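Local coordinates for protein acyl-coa oxidase (Arabidopsis thaliana, PDB 1W07) that catalyses the FAD-dependent desaturation of long- and medium-chain acyl-CoAs to 2-trans-enoyl-CoAs in the peroxisome, passing electrons to oxygen to form hydrogen peroxide, at residues 22-27 / 344-349; 184-189 / 206-211; 218-223 / 240-245; 534-539 / 555-560. The protein carries 1 engineered substitution. One frame throughout, in Å; residues are numbered along the deposited sequence.

Interaction 1 (22-27 / 344-349); sequences KIVWAG and FRFVGE
With CG anti to the backbone N in both W25 and R345, the indole and the arginine chain swing in between two helices. A bend at chi2 of R345 (67°) lets the chain cross the indole from CB outward, its aliphatic part over the six-membered ring and its guanidinium over the five-membered one. The guanidinium rests flat on the indole, the planes 10° apart, and CZ of R345 stands 3.7 Å from the centroid of the five-membered ring of W25, a cation-pi contact; CD of R345 makes a CH-pi contact with the six-membered ring. NH2 of R345 lies above NE1 of W25 without a hydrogen bond, both being donors. The guanidinium edge turns to the backbone: NE of R345 donates to O of W25 at 2.8 Å in the carbonyl plane, and NH2 of R345 reaches that O at 3.0 Å from above the plane, the more bent bond. This side-on grip falls on the last turn of helix 18-26, where the N-terminal region packs on helix 328-363 of the C-alpha1 region, away from the FAD site. The helix breaks off at G27 with positive phi, and its negative dipole end would probably strengthen the attraction. R345 NH1 bonds to S293 and N294. Two waters link E349 OE2 to the carbonyls of V24 and W25; OE1 of E349 is salt-bridged to K538. Nearby, CG1 of V24 meets the F346 ring edge, 3.9 Å from CE2.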
loop_
_atom_site.group_PDB
_atom_site.type_symbol
_atom_site.label_atom_id
_atom_site.label_comp_id
_atom_site.label_asym_id
_atom_site.label_seq_id
_atom_site.Cartn_x
_atom_site.Cartn_y
_atom_site.Cartn_z
ATOM N N LYS B 22 5.977 27.440 10.155
ATOM C CA LYS B 22 4.664 26.984 10.630
ATOM C C LYS B 22 3.560 27.845 10.039
ATOM O O LYS B 22 2.482 27.351 9.713
ATOM C CB LYS B 22 4.568 27.048 12.162
ATOM C CG LYS B 22 5.361 25.960 12.886
ATOM C CD LYS B 22 5.177 26.042 14.404
ATOM C CE LYS B 22 5.837 24.845 15.086
ATOM N NZ LYS B 22 5.714 24.912 16.569
ATOM N N ILE B 23 3.824 29.144 9.915
ATOM C CA ILE B 23 2.845 30.076 9.351
ATOM C C ILE B 23 2.644 29.801 7.861
ATOM O O ILE B 23 1.536 29.915 7.340
ATOM C CB ILE B 23 3.308 31.532 9.526
ATOM C CG1 ILE B 23 3.539 31.821 11.016
ATOM C CG2 ILE B 23 2.278 32.487 8.912
ATOM C CD1 ILE B 23 2.322 31.572 11.880
ATOM N N VAL B 24 3.726 29.452 7.176
ATOM C CA VAL B 24 3.658 29.142 5.754
ATOM C C VAL B 24 2.722 27.947 5.538
ATOM O O VAL B 24 1.853 27.971 4.665
ATOM C CB VAL B 24 5.056 28.767 5.189
ATOM C CG1 VAL B 24 4.929 28.312 3.744
ATOM C CG2 VAL B 24 6.012 29.951 5.301
ATOM N N TRP B 25 2.907 26.904 6.342
ATOM C CA TRP B 25 2.104 25.683 6.233
ATOM C C TRP B 25 0.625 25.938 6.514
ATOM O O TRP B 25 -0.245 25.415 5.813
ATOM C CB TRP B 25 2.645 24.600 7.187
ATOM C CG TRP B 25 1.914 23.280 7.100
ATOM C CD1 TRP B 25 0.946 22.810 7.942
ATOM C CD2 TRP B 25 2.062 22.296 6.064
ATOM N NE1 TRP B 25 0.479 21.591 7.488
ATOM C CE2 TRP B 25 1.148 21.257 6.340
ATOM C CE3 TRP B 25 2.879 22.196 4.930
ATOM C CZ2 TRP B 25 1.025 20.128 5.518
ATOM C CZ3 TRP B 25 2.758 21.079 4.115
ATOM C CH2 TRP B 25 1.834 20.057 4.416
ATOM N N ALA B 26 0.355 26.749 7.532
ATOM C CA ALA B 26 -1.006 27.084 7.922
ATOM C C ALA B 26 -1.668 27.969 6.878
ATOM O O ALA B 26 -2.889 27.945 6.717
ATOM C CB ALA B 26 -1.005 27.791 9.278
ATOM N N GLY B 27 -0.862 28.755 6.172
ATOM C CA GLY B 27 -1.405 29.636 5.156
ATOM C C GLY B 27 -1.504 31.079 5.616
ATOM O O GLY B 27 -1.498 31.992 4.792
ATOM N N PHE B 344 1.925 19.759 -2.597
ATOM C CA PHE B 344 0.471 19.560 -2.617
ATOM C C PHE B 344 -0.243 20.605 -1.780
ATOM O O PHE B 344 -1.376 20.982 -2.067
ATOM C CB PHE B 344 0.097 18.158 -2.131
ATOM C CG PHE B 344 0.636 17.043 -2.990
ATOM C CD1 PHE B 344 1.167 17.296 -4.259
ATOM C CD2 PHE B 344 0.580 15.731 -2.536
ATOM C CE1 PHE B 344 1.632 16.248 -5.055
ATOM C CE2 PHE B 344 1.033 14.685 -3.315
ATOM C CZ PHE B 344 1.564 14.940 -4.583
ATOM N N ARG B 345 0.417 21.081 -0.732
ATOM C CA ARG B 345 -0.153 22.138 0.108
ATOM C C ARG B 345 -0.307 23.430 -0.749
ATOM O O ARG B 345 -1.371 24.058 -0.782
ATOM C CB ARG B 345 0.809 22.394 1.276
ATOM C CG ARG B 345 0.269 23.267 2.384
ATOM C CD ARG B 345 -0.853 22.545 3.084
ATOM N NE ARG B 345 -1.178 23.166 4.356
ATOM C CZ ARG B 345 -1.955 22.598 5.271
ATOM N NH1 ARG B 345 -2.479 21.393 5.050
ATOM N NH2 ARG B 345 -2.214 23.234 6.403
ATOM N N PHE B 346 0.761 23.811 -1.452
ATOM C CA PHE B 346 0.743 25.016 -2.285
ATOM C C PHE B 346 -0.218 24.882 -3.479
ATOM O O PHE B 346 -0.935 25.834 -3.823
ATOM C CB PHE B 346 2.170 25.332 -2.759
ATOM C CG PHE B 346 3.133 25.647 -1.624
ATOM C CD1 PHE B 346 4.477 25.287 -1.703
ATOM C CD2 PHE B 346 2.685 26.280 -0.463
ATOM C CE1 PHE B 346 5.359 25.545 -0.642
ATOM C CE2 PHE B 346 3.550 26.547 0.605
ATOM C CZ PHE B 346 4.895 26.173 0.514
ATOM N N VAL B 347 -0.253 23.707 -4.100
ATOM C CA VAL B 347 -1.157 23.529 -5.221
ATOM C C VAL B 347 -2.583 23.576 -4.678
ATOM O O VAL B 347 -3.516 23.965 -5.373
ATOM C CB VAL B 347 -0.894 22.191 -5.974
ATOM C CG1 VAL B 347 -1.566 21.027 -5.261
ATOM C CG2 VAL B 347 -1.377 22.310 -7.417
ATOM N N GLY B 348 -2.736 23.194 -3.416
ATOM C CA GLY B 348 -4.044 23.222 -2.786
ATOM C C GLY B 348 -4.458 24.660 -2.543
ATOM O O GLY B 348 -5.642 25.003 -2.632
ATOM N N GLU B 349 -3.486 25.512 -2.229
ATOM C CA GLU B 349 -3.775 26.927 -1.989
ATOM C C GLU B 349 -4.285 27.532 -3.290
ATOM O O GLU B 349 -5.254 28.297 -3.292
ATOM C CB GLU B 349 -2.508 27.682 -1.562
ATOM C CG GLU B 349 -2.187 27.629 -0.063
ATOM C CD GLU B 349 -0.835 28.270 0.274
ATOM O OE1 GLU B 349 -0.409 29.204 -0.439
ATOM O OE2 GLU B 349 -0.208 27.849 1.268
HETATM O O HOH W 1 1.423 29.556 2.515
HETATM O O HOH W 2 -1.445 26.829 3.163
#

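Interaction 2 (184-189 / 206-211); sequences THAVVY and VQLRSL
The open end of the beta hairpin of strands 185-194 and 197-207, in the acyl-CoA dehydrogenase middle domain, is where regular pairing gives way to a turn of chain. A186 and V206 form the antiparallel hydrogen-bonded pair: N of V206 donates to O of A186 at 2.9 Å, nearly along the C=O axis, and N of A186 returns a more bent bond to O of V206. At the next position toward the open end, H185 faces Q207 as a non-hydrogen-bonded pair. Two successive amides then converge on O of T184: N of L208 at 2.5 Å from above the carbonyl plane, N of R209 in plane, on a lone pair, at 3.0 Å.

The H185 ring and the Q207 chain run side by side, with CB of Q207 over the imidazole face, 4.0 Å from the H185 centroid, and the Q207 amide turned only 20° from the ring. ND1 of H185 is hydrogen-bonded to OG1 of T184, 2.7 Å away at the ring edge; either could be the donor. NE2 of Q207 donates to O of R209.

On the A186 and V206 side of the sheet, CG2 of V188 meets CG2 of V206 at 3.6 Å, and CD1 of L208 packs against CB of A186. The A186 side chain is about 9 Å from the bound FAD and about 7 Å from that of FAD-binding Y135. L655 of the second subunit packs on T184.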
loop_
_atom_site.group_PDB
_atom_site.type_symbol
_atom_site.label_atom_id
_atom_site.label_comp_id
_atom_site.label_asym_id
_atom_site.label_seq_id
_atom_site.Cartn_x
_atom_site.Cartn_y
_atom_site.Cartn_z
ATOM N N THR B 184 -31.371 10.105 9.223
ATOM C CA THR B 184 -32.821 9.974 9.275
ATOM C C THR B 184 -33.365 10.354 7.902
ATOM O O THR B 184 -34.447 9.921 7.516
ATOM C CB THR B 184 -33.455 10.920 10.327
ATOM O OG1 THR B 184 -33.161 12.287 9.998
ATOM C CG2 THR B 184 -32.922 10.606 11.714
ATOM N N HIS B 185 -32.587 11.156 7.174
ATOM C CA HIS B 185 -32.958 11.628 5.847
ATOM C C HIS B 185 -31.770 11.483 4.895
ATOM O O HIS B 185 -30.634 11.230 5.312
ATOM C CB HIS B 185 -33.368 13.116 5.883
ATOM C CG HIS B 185 -34.639 13.393 6.628
ATOM N ND1 HIS B 185 -34.754 13.242 7.992
ATOM C CD2 HIS B 185 -35.856 13.796 6.189
ATOM C CE1 HIS B 185 -35.990 13.535 8.361
ATOM N NE2 HIS B 185 -36.677 13.874 7.285
ATOM N N ALA B 186 -32.035 11.668 3.610
ATOM C CA ALA B 186 -30.962 11.578 2.640
ATOM C C ALA B 186 -31.312 12.157 1.291
ATOM O O ALA B 186 -32.477 12.188 0.891
ATOM C CB ALA B 186 -30.544 10.130 2.465
ATOM N N VAL B 187 -30.295 12.642 0.598
ATOM C CA VAL B 187 -30.521 13.127 -0.746
ATOM C C VAL B 187 -30.278 11.904 -1.632
ATOM O O VAL B 187 -29.142 11.427 -1.747
ATOM C CB VAL B 187 -29.543 14.250 -1.129
ATOM C CG1 VAL B 187 -29.668 14.558 -2.619
ATOM C CG2 VAL B 187 -29.857 15.494 -0.323
ATOM N N VAL B 188 -31.348 11.373 -2.219
ATOM C CA VAL B 188 -31.232 10.200 -3.085
ATOM C C VAL B 188 -31.202 10.572 -4.569
ATOM O O VAL B 188 -31.983 11.408 -5.025
ATOM C CB VAL B 188 -32.404 9.214 -2.853
ATOM C CG1 VAL B 188 -32.261 7.985 -3.787
ATOM C CG2 VAL B 188 -32.457 8.809 -1.368
ATOM N N TYR B 189 -30.286 9.957 -5.316
ATOM C CA TYR B 189 -30.172 10.221 -6.744
ATOM C C TYR B 189 -30.739 9.047 -7.541
ATOM O O TYR B 189 -30.388 7.888 -7.313
ATOM C CB TYR B 189 -28.711 10.515 -7.131
ATOM C CG TYR B 189 -28.237 11.853 -6.601
ATOM C CD1 TYR B 189 -27.763 11.976 -5.294
ATOM C CD2 TYR B 189 -28.356 13.017 -7.369
ATOM C CE1 TYR B 189 -27.423 13.222 -4.763
ATOM C CE2 TYR B 189 -28.028 14.270 -6.841
ATOM C CZ TYR B 189 -27.566 14.366 -5.537
ATOM O OH TYR B 189 -27.298 15.599 -4.988
ATOM N N VAL B 206 -35.327 12.191 0.766
ATOM C CA VAL B 206 -36.139 11.083 1.254
ATOM C C VAL B 206 -35.882 10.816 2.734
ATOM O O VAL B 206 -34.731 10.763 3.168
ATOM C CB VAL B 206 -35.825 9.793 0.488
ATOM C CG1 VAL B 206 -36.833 8.725 0.852
ATOM C CG2 VAL B 206 -35.815 10.068 -1.014
ATOM N N GLN B 207 -36.953 10.657 3.509
ATOM C CA GLN B 207 -36.808 10.371 4.933
ATOM C C GLN B 207 -36.643 8.868 5.057
ATOM O O GLN B 207 -37.432 8.100 4.503
ATOM C CB GLN B 207 -38.039 10.840 5.720
ATOM C CG GLN B 207 -38.019 10.402 7.178
ATOM C CD GLN B 207 -39.054 11.116 8.037
ATOM O OE1 GLN B 207 -39.994 11.727 7.530
ATOM N NE2 GLN B 207 -38.881 11.034 9.350
ATOM N N LEU B 208 -35.611 8.464 5.789
ATOM C CA LEU B 208 -35.277 7.063 5.978
ATOM C C LEU B 208 -35.765 6.495 7.304
ATOM O O LEU B 208 -36.245 5.360 7.364
ATOM C CB LEU B 208 -33.751 6.894 5.880
ATOM C CG LEU B 208 -33.093 7.514 4.641
ATOM C CD1 LEU B 208 -31.565 7.387 4.735
ATOM C CD2 LEU B 208 -33.629 6.836 3.375
ATOM N N ARG B 209 -35.627 7.287 8.361
ATOM C CA ARG B 209 -36.014 6.848 9.689
ATOM C C ARG B 209 -36.896 7.849 10.418
ATOM O O ARG B 209 -36.810 9.060 10.210
ATOM C CB ARG B 209 -34.776 6.596 10.551
ATOM C CG ARG B 209 -33.835 5.512 10.041
ATOM C CD ARG B 209 -32.572 5.463 10.903
ATOM N NE ARG B 209 -31.563 4.558 10.359
ATOM C CZ ARG B 209 -31.548 3.243 10.540
ATOM N NH1 ARG B 209 -32.491 2.650 11.265
ATOM N NH2 ARG B 209 -30.582 2.518 9.987
ATOM N N SER B 210 -37.729 7.327 11.303
ATOM C CA SER B 210 -38.622 8.146 12.099
ATOM C C SER B 210 -37.822 9.015 13.052
ATOM O O SER B 210 -36.814 8.579 13.595
ATOM C CB SER B 210 -39.571 7.247 12.888
ATOM O OG SER B 210 -39.973 7.882 14.080
ATOM N N LEU B 211 -38.284 10.245 13.257
ATOM C CA LEU B 211 -37.613 11.160 14.166
ATOM C C LEU B 211 -38.067 10.943 15.610
ATOM O O LEU B 211 -37.696 11.709 16.498
ATOM C CB LEU B 211 -37.882 12.611 13.755
ATOM C CG LEU B 211 -37.356 13.034 12.378
ATOM C CD1 LEU B 211 -37.847 14.439 12.057
ATOM C CD2 LEU B 211 -35.828 12.973 12.357
#

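Interaction 3 (218-223 / 240-245); sequences PNITVG and GFLMFD
Paired amide-carbonyl bonds join T221 and M243: N of M243 donates to O of T221 at 2.9 Å, and N of T221 returns a nearly straight bond (171°) to O of M243. N of F241 reaches O of G223 at 2.9 Å, answered by a weak return bond. N of D245 donates to O of N219, and a water ties N219 OD1 to D245 OD2. The F241 ring, with CG in the crowded position (chi1 58°), folds across the neighbouring strand. CA of G223 sits over its face, 3.8 Å from the F241 centroid, where a side chain would collide. An alanine in place of F241 would remove the ring over G223 and against F630 of the second subunit, and would probably loosen the strand pairing and the subunit contact. CG2 of T221 touches CE of M243 at 3.7 Å. On the I220 and V222 face, CD1 of L242 meets CG2 of I220, and CD1 of I220 lies against CD2 of F244. G240 is about 7 Å from FAD-binding G177 and about 9 Å from the FAD. In the middle domain, strand 240-244 is the centre of a three-stranded antiparallel sheet, between strands 173-174 and 220-224, with F630 edge-to-face against F241.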
loop_
_atom_site.group_PDB
_atom_site.type_symbol
_atom_site.label_atom_id
_atom_site.label_comp_id
_atom_site.label_asym_id
_atom_site.label_seq_id
_atom_site.Cartn_x
_atom_site.Cartn_y
_atom_site.Cartn_z
ATOM N N PRO B 218 -41.735 2.904 6.483
ATOM C CA PRO B 218 -42.318 1.852 5.654
ATOM C C PRO B 218 -41.649 1.699 4.286
ATOM O O PRO B 218 -41.381 2.691 3.607
ATOM C CB PRO B 218 -43.778 2.292 5.534
ATOM C CG PRO B 218 -44.030 2.910 6.878
ATOM C CD PRO B 218 -42.791 3.763 7.057
ATOM N N ASN B 219 -41.375 0.454 3.905
ATOM C CA ASN B 219 -40.765 0.125 2.617
ATOM C C ASN B 219 -39.293 0.523 2.477
ATOM O O ASN B 219 -38.727 0.508 1.377
ATOM C CB ASN B 219 -41.587 0.743 1.489
ATOM C CG ASN B 219 -43.012 0.219 1.468
ATOM O OD1 ASN B 219 -43.239 -0.984 1.611
ATOM N ND2 ASN B 219 -43.975 1.114 1.291
ATOM N N ILE B 220 -38.669 0.864 3.597
ATOM C CA ILE B 220 -37.267 1.249 3.602
ATOM C C ILE B 220 -36.412 0.125 4.171
ATOM O O ILE B 220 -36.630 -0.317 5.294
ATOM C CB ILE B 220 -37.039 2.522 4.456
ATOM C CG1 ILE B 220 -37.732 3.723 3.811
ATOM C CG2 ILE B 220 -35.537 2.794 4.611
ATOM C CD1 ILE B 220 -37.119 4.153 2.491
ATOM N N THR B 221 -35.444 -0.330 3.381
ATOM C CA THR B 221 -34.508 -1.374 3.803
ATOM C C THR B 221 -33.141 -0.695 3.880
ATOM O O THR B 221 -32.605 -0.266 2.858
ATOM C CB THR B 221 -34.460 -2.518 2.786
ATOM O OG1 THR B 221 -35.746 -3.138 2.703
ATOM C CG2 THR B 221 -33.435 -3.564 3.194
ATOM N N VAL B 222 -32.598 -0.582 5.089
ATOM C CA VAL B 222 -31.308 0.075 5.288
ATOM C C VAL B 222 -30.422 -0.669 6.287
ATOM O O VAL B 222 -30.913 -1.324 7.204
ATOM C CB VAL B 222 -31.507 1.549 5.760
ATOM C CG1 VAL B 222 -32.252 1.580 7.098
ATOM C CG2 VAL B 222 -30.166 2.259 5.874
ATOM N N GLY B 223 -29.108 -0.570 6.103
ATOM C CA GLY B 223 -28.188 -1.245 6.999
ATOM C C GLY B 223 -26.753 -0.884 6.668
ATOM O O GLY B 223 -26.508 -0.089 5.758
ATOM N N GLY B 240 -23.512 2.496 4.389
ATOM C CA GLY B 240 -24.594 1.549 4.276
ATOM C C GLY B 240 -25.192 1.261 2.933
ATOM O O GLY B 240 -24.708 1.699 1.888
ATOM N N PHE B 241 -26.248 0.465 2.970
ATOM C CA PHE B 241 -26.957 0.134 1.755
ATOM C C PHE B 241 -28.374 0.638 1.971
ATOM O O PHE B 241 -28.771 0.930 3.100
ATOM C CB PHE B 241 -26.906 -1.375 1.498
ATOM C CG PHE B 241 -27.469 -2.202 2.609
ATOM C CD1 PHE B 241 -28.844 -2.370 2.749
ATOM C CD2 PHE B 241 -26.616 -2.839 3.509
ATOM C CE1 PHE B 241 -29.365 -3.174 3.780
ATOM C CE2 PHE B 241 -27.119 -3.634 4.531
ATOM C CZ PHE B 241 -28.508 -3.801 4.664
ATOM N N LEU B 242 -29.130 0.763 0.891
ATOM C CA LEU B 242 -30.493 1.269 0.996
ATOM C C LEU B 242 -31.303 0.842 -0.207
ATOM O O LEU B 242 -30.881 1.033 -1.345
ATOM C CB LEU B 242 -30.477 2.798 1.080
ATOM C CG LEU B 242 -31.813 3.562 1.014
ATOM C CD1 LEU B 242 -32.716 3.136 2.155
ATOM C CD2 LEU B 242 -31.538 5.055 1.093
ATOM N N MET B 243 -32.471 0.266 0.049
ATOM C CA MET B 243 -33.356 -0.185 -1.017
ATOM C C MET B 243 -34.738 0.425 -0.760
ATOM O O MET B 243 -35.157 0.568 0.389
ATOM C CB MET B 243 -33.465 -1.723 -1.033
ATOM C CG MET B 243 -32.149 -2.501 -1.271
ATOM S SD MET B 243 -32.382 -4.258 -1.748
ATOM C CE MET B 243 -33.142 -4.925 -0.287
ATOM N N PHE B 244 -35.437 0.801 -1.826
ATOM C CA PHE B 244 -36.769 1.369 -1.695
ATOM C C PHE B 244 -37.781 0.452 -2.373
ATOM O O PHE B 244 -37.577 0.044 -3.517
ATOM C CB PHE B 244 -36.849 2.748 -2.349
ATOM C CG PHE B 244 -35.712 3.658 -1.999
ATOM C CD1 PHE B 244 -34.510 3.589 -2.697
ATOM C CD2 PHE B 244 -35.848 4.601 -0.991
ATOM C CE1 PHE B 244 -33.460 4.444 -2.399
ATOM C CE2 PHE B 244 -34.804 5.466 -0.685
ATOM C CZ PHE B 244 -33.610 5.388 -1.390
ATOM N N ASP B 245 -38.858 0.109 -1.671
ATOM C CA ASP B 245 -39.902 -0.729 -2.259
ATOM C C ASP B 245 -41.055 0.222 -2.575
ATOM O O ASP B 245 -41.999 0.345 -1.803
ATOM C CB ASP B 245 -40.374 -1.812 -1.281
ATOM C CG ASP B 245 -41.333 -2.806 -1.932
ATOM O OD1 ASP B 245 -41.805 -2.513 -3.047
ATOM O OD2 ASP B 245 -41.613 -3.874 -1.342
HETATM O O HOH W 3 -41.840 -3.282 1.129
#

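Interaction 4 (534-539 / 555-560); sequences KFIAKL and LCYIYA
One face of the F535 ring is laid against the backbone of C556, and the atom over its centre is CA of C556, 3.6 Å from the ring centroid and 14° off the normal. This CH-pi contact is extended by CB of C556, 3.7 Å from CD2 of F535, while the sulfur stands obliquely, SG of C556 being 4.3 Å from the centroid of F535. Toward the far tip of the ring, CZ of F535 touches CB of L555. The Y557 ring has SG of C556 above one face, displaced toward the rim.

Placing CG of F535 anti to the backbone N (chi1 -156°) sends its ring straight across to the second helix. C556 likewise has SG anti to N, so the thiol lies among apolar groups: CG1 of I536 is 3.7 Å from SG of C556, and CD1 of L539 reaches both CB and SG of the cysteine. No hydrogen bond joins the two segments; the contact is apolar packing with CH-pi and sulfur-aromatic terms. An alanine at F535 would remove the ring under C556 and would probably loosen the packing between the two helices.

The consecutive helices 516-538 and 548-566 form an antiparallel helical hairpin, the short segments at 166° with axes 9.9 Å apart. Around this pair in the C-terminal helical region, helix 480-503 packs on I536 and Y557, helix 579-596 on Y557 and I558, and helix 328-363 on F535, L555 and Y559.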
loop_
_atom_site.group_PDB
_atom_site.type_symbol
_atom_site.label_atom_id
_atom_site.label_comp_id
_atom_site.label_asym_id
_atom_site.label_seq_id
_atom_site.Cartn_x
_atom_site.Cartn_y
_atom_site.Cartn_z
ATOM N N LYS B 534 3.167 25.616 -9.967
ATOM C CA LYS B 534 2.579 26.323 -8.830
ATOM C C LYS B 534 3.547 26.432 -7.652
ATOM O O LYS B 534 3.478 27.385 -6.874
ATOM C CB LYS B 534 1.288 25.648 -8.380
ATOM C CG LYS B 534 0.253 25.591 -9.476
ATOM C CD LYS B 534 -0.049 26.983 -9.989
ATOM C CE LYS B 534 -0.873 26.937 -11.256
ATOM N NZ LYS B 534 -1.173 28.317 -11.717
ATOM N N PHE B 535 4.443 25.460 -7.516
ATOM C CA PHE B 535 5.452 25.492 -6.457
ATOM C C PHE B 535 6.462 26.591 -6.805
ATOM O O PHE B 535 6.852 27.381 -5.949
ATOM C CB PHE B 535 6.158 24.134 -6.352
ATOM C CG PHE B 535 6.759 23.857 -5.000
ATOM C CD1 PHE B 535 6.928 22.548 -4.567
ATOM C CD2 PHE B 535 7.143 24.898 -4.155
ATOM C CE1 PHE B 535 7.468 22.274 -3.306
ATOM C CE2 PHE B 535 7.682 24.638 -2.895
ATOM C CZ PHE B 535 7.845 23.318 -2.470
ATOM N N ILE B 536 6.891 26.634 -8.065
ATOM C CA ILE B 536 7.834 27.654 -8.530
ATOM C C ILE B 536 7.192 29.046 -8.389
ATOM O O ILE B 536 7.868 30.030 -8.085
ATOM C CB ILE B 536 8.223 27.413 -10.016
ATOM C CG1 ILE B 536 9.024 26.118 -10.130
ATOM C CG2 ILE B 536 9.004 28.609 -10.567
ATOM C CD1 ILE B 536 9.440 25.761 -11.548
ATOM N N ALA B 537 5.882 29.122 -8.612
ATOM C CA ALA B 537 5.174 30.391 -8.498
ATOM C C ALA B 537 5.112 30.809 -7.035
ATOM O O ALA B 537 5.166 31.997 -6.709
ATOM C CB ALA B 537 3.763 30.264 -9.057
ATOM N N LYS B 538 4.996 29.825 -6.151
ATOM C CA LYS B 538 4.908 30.107 -4.728
ATOM C C LYS B 538 6.172 30.784 -4.235
ATOM O O LYS B 538 6.116 31.667 -3.375
ATOM C CB LYS B 538 4.685 28.814 -3.945
ATOM C CG LYS B 538 4.573 29.017 -2.435
ATOM C CD LYS B 538 3.339 29.832 -2.069
ATOM C CE LYS B 538 3.230 30.022 -0.561
ATOM N NZ LYS B 538 1.973 30.729 -0.193
ATOM N N LEU B 539 7.308 30.367 -4.785
ATOM C CA LEU B 539 8.604 30.915 -4.395
ATOM C C LEU B 539 8.799 32.346 -4.880
ATOM O O LEU B 539 9.727 33.026 -4.442
ATOM C CB LEU B 539 9.732 30.046 -4.949
ATOM C CG LEU B 539 9.734 28.569 -4.564
ATOM C CD1 LEU B 539 10.899 27.886 -5.248
ATOM C CD2 LEU B 539 9.839 28.417 -3.062
ATOM N N LEU B 555 13.069 22.101 -1.456
ATOM C CA LEU B 555 11.986 21.145 -1.647
ATOM C C LEU B 555 11.367 21.279 -3.039
ATOM O O LEU B 555 11.070 20.277 -3.693
ATOM C CB LEU B 555 10.910 21.339 -0.568
ATOM C CG LEU B 555 11.341 21.096 0.885
ATOM C CD1 LEU B 555 10.173 21.404 1.846
ATOM C CD2 LEU B 555 11.824 19.647 1.024
ATOM N N CYS B 556 11.187 22.515 -3.497
ATOM C CA CYS B 556 10.614 22.754 -4.814
ATOM C C CYS B 556 11.373 22.005 -5.888
ATOM O O CYS B 556 10.764 21.320 -6.709
ATOM C CB CYS B 556 10.614 24.248 -5.157
ATOM S SG CYS B 556 10.050 24.651 -6.838
ATOM N N TYR B 557 12.700 22.131 -5.901
ATOM C CA TYR B 557 13.471 21.458 -6.932
ATOM C C TYR B 557 13.695 19.976 -6.693
ATOM O O TYR B 557 13.991 19.235 -7.635
ATOM C CB TYR B 557 14.782 22.210 -7.200
ATOM C CG TYR B 557 14.509 23.541 -7.848
ATOM C CD1 TYR B 557 14.310 24.686 -7.073
ATOM C CD2 TYR B 557 14.318 23.640 -9.229
ATOM C CE1 TYR B 557 13.915 25.889 -7.658
ATOM C CE2 TYR B 557 13.925 24.843 -9.816
ATOM C CZ TYR B 557 13.720 25.954 -9.032
ATOM O OH TYR B 557 13.261 27.109 -9.626
ATOM N N ILE B 558 13.551 19.540 -5.444
ATOM C CA ILE B 558 13.649 18.118 -5.119
ATOM C C ILE B 558 12.419 17.460 -5.752
ATOM O O ILE B 558 12.522 16.409 -6.378
ATOM C CB ILE B 558 13.590 17.849 -3.581
ATOM C CG1 ILE B 558 14.964 18.082 -2.946
ATOM C CG2 ILE B 558 13.079 16.412 -3.318
ATOM C CD1 ILE B 558 14.981 17.904 -1.429
ATOM N N TYR B 559 11.254 18.078 -5.580
ATOM C CA TYR B 559 10.013 17.534 -6.150
ATOM C C TYR B 559 10.153 17.393 -7.681
ATOM O O TYR B 559 9.945 16.315 -8.250
ATOM C CB TYR B 559 8.828 18.459 -5.794
ATOM C CG TYR B 559 7.472 18.003 -6.322
ATOM C CD1 TYR B 559 6.840 16.853 -5.826
ATOM C CD2 TYR B 559 6.863 18.674 -7.374
ATOM C CE1 TYR B 559 5.627 16.380 -6.387
ATOM C CE2 TYR B 559 5.670 18.216 -7.942
ATOM C CZ TYR B 559 5.057 17.084 -7.457
ATOM O OH TYR B 559 3.875 16.675 -8.046
ATOM N N ALA B 560 10.538 18.483 -8.336
ATOM C CA ALA B 560 10.698 18.496 -9.782
ATOM C C ALA B 560 11.765 17.524 -10.286
ATOM O O ALA B 560 11.508 16.714 -11.181
ATOM C CB ALA B 560 11.013 19.914 -10.254
#

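In the fold
From the N terminus, interaction 1 closes the longest loop, bringing helix 328-363 back against helix 18-26 over 317 residues and joining the N-terminal and C-alpha1 regions. Within that loop lie interactions 2 and 3, in series in the middle domain: a beta hairpin, then an antiparallel pair joined by a longer loop. They touch, through L208 against L242 and V188 against F244, so the sheets holding them pack together, and both meet the second subunit. Interaction 4 closes later in the chain, outside that loop, yet its centre is about 12 Å from that of interaction 1: the salt bridge E349-K538 and the edge-to-face rings F346 and F535 tie the C-terminal helices to helix 328-363. No loops cross.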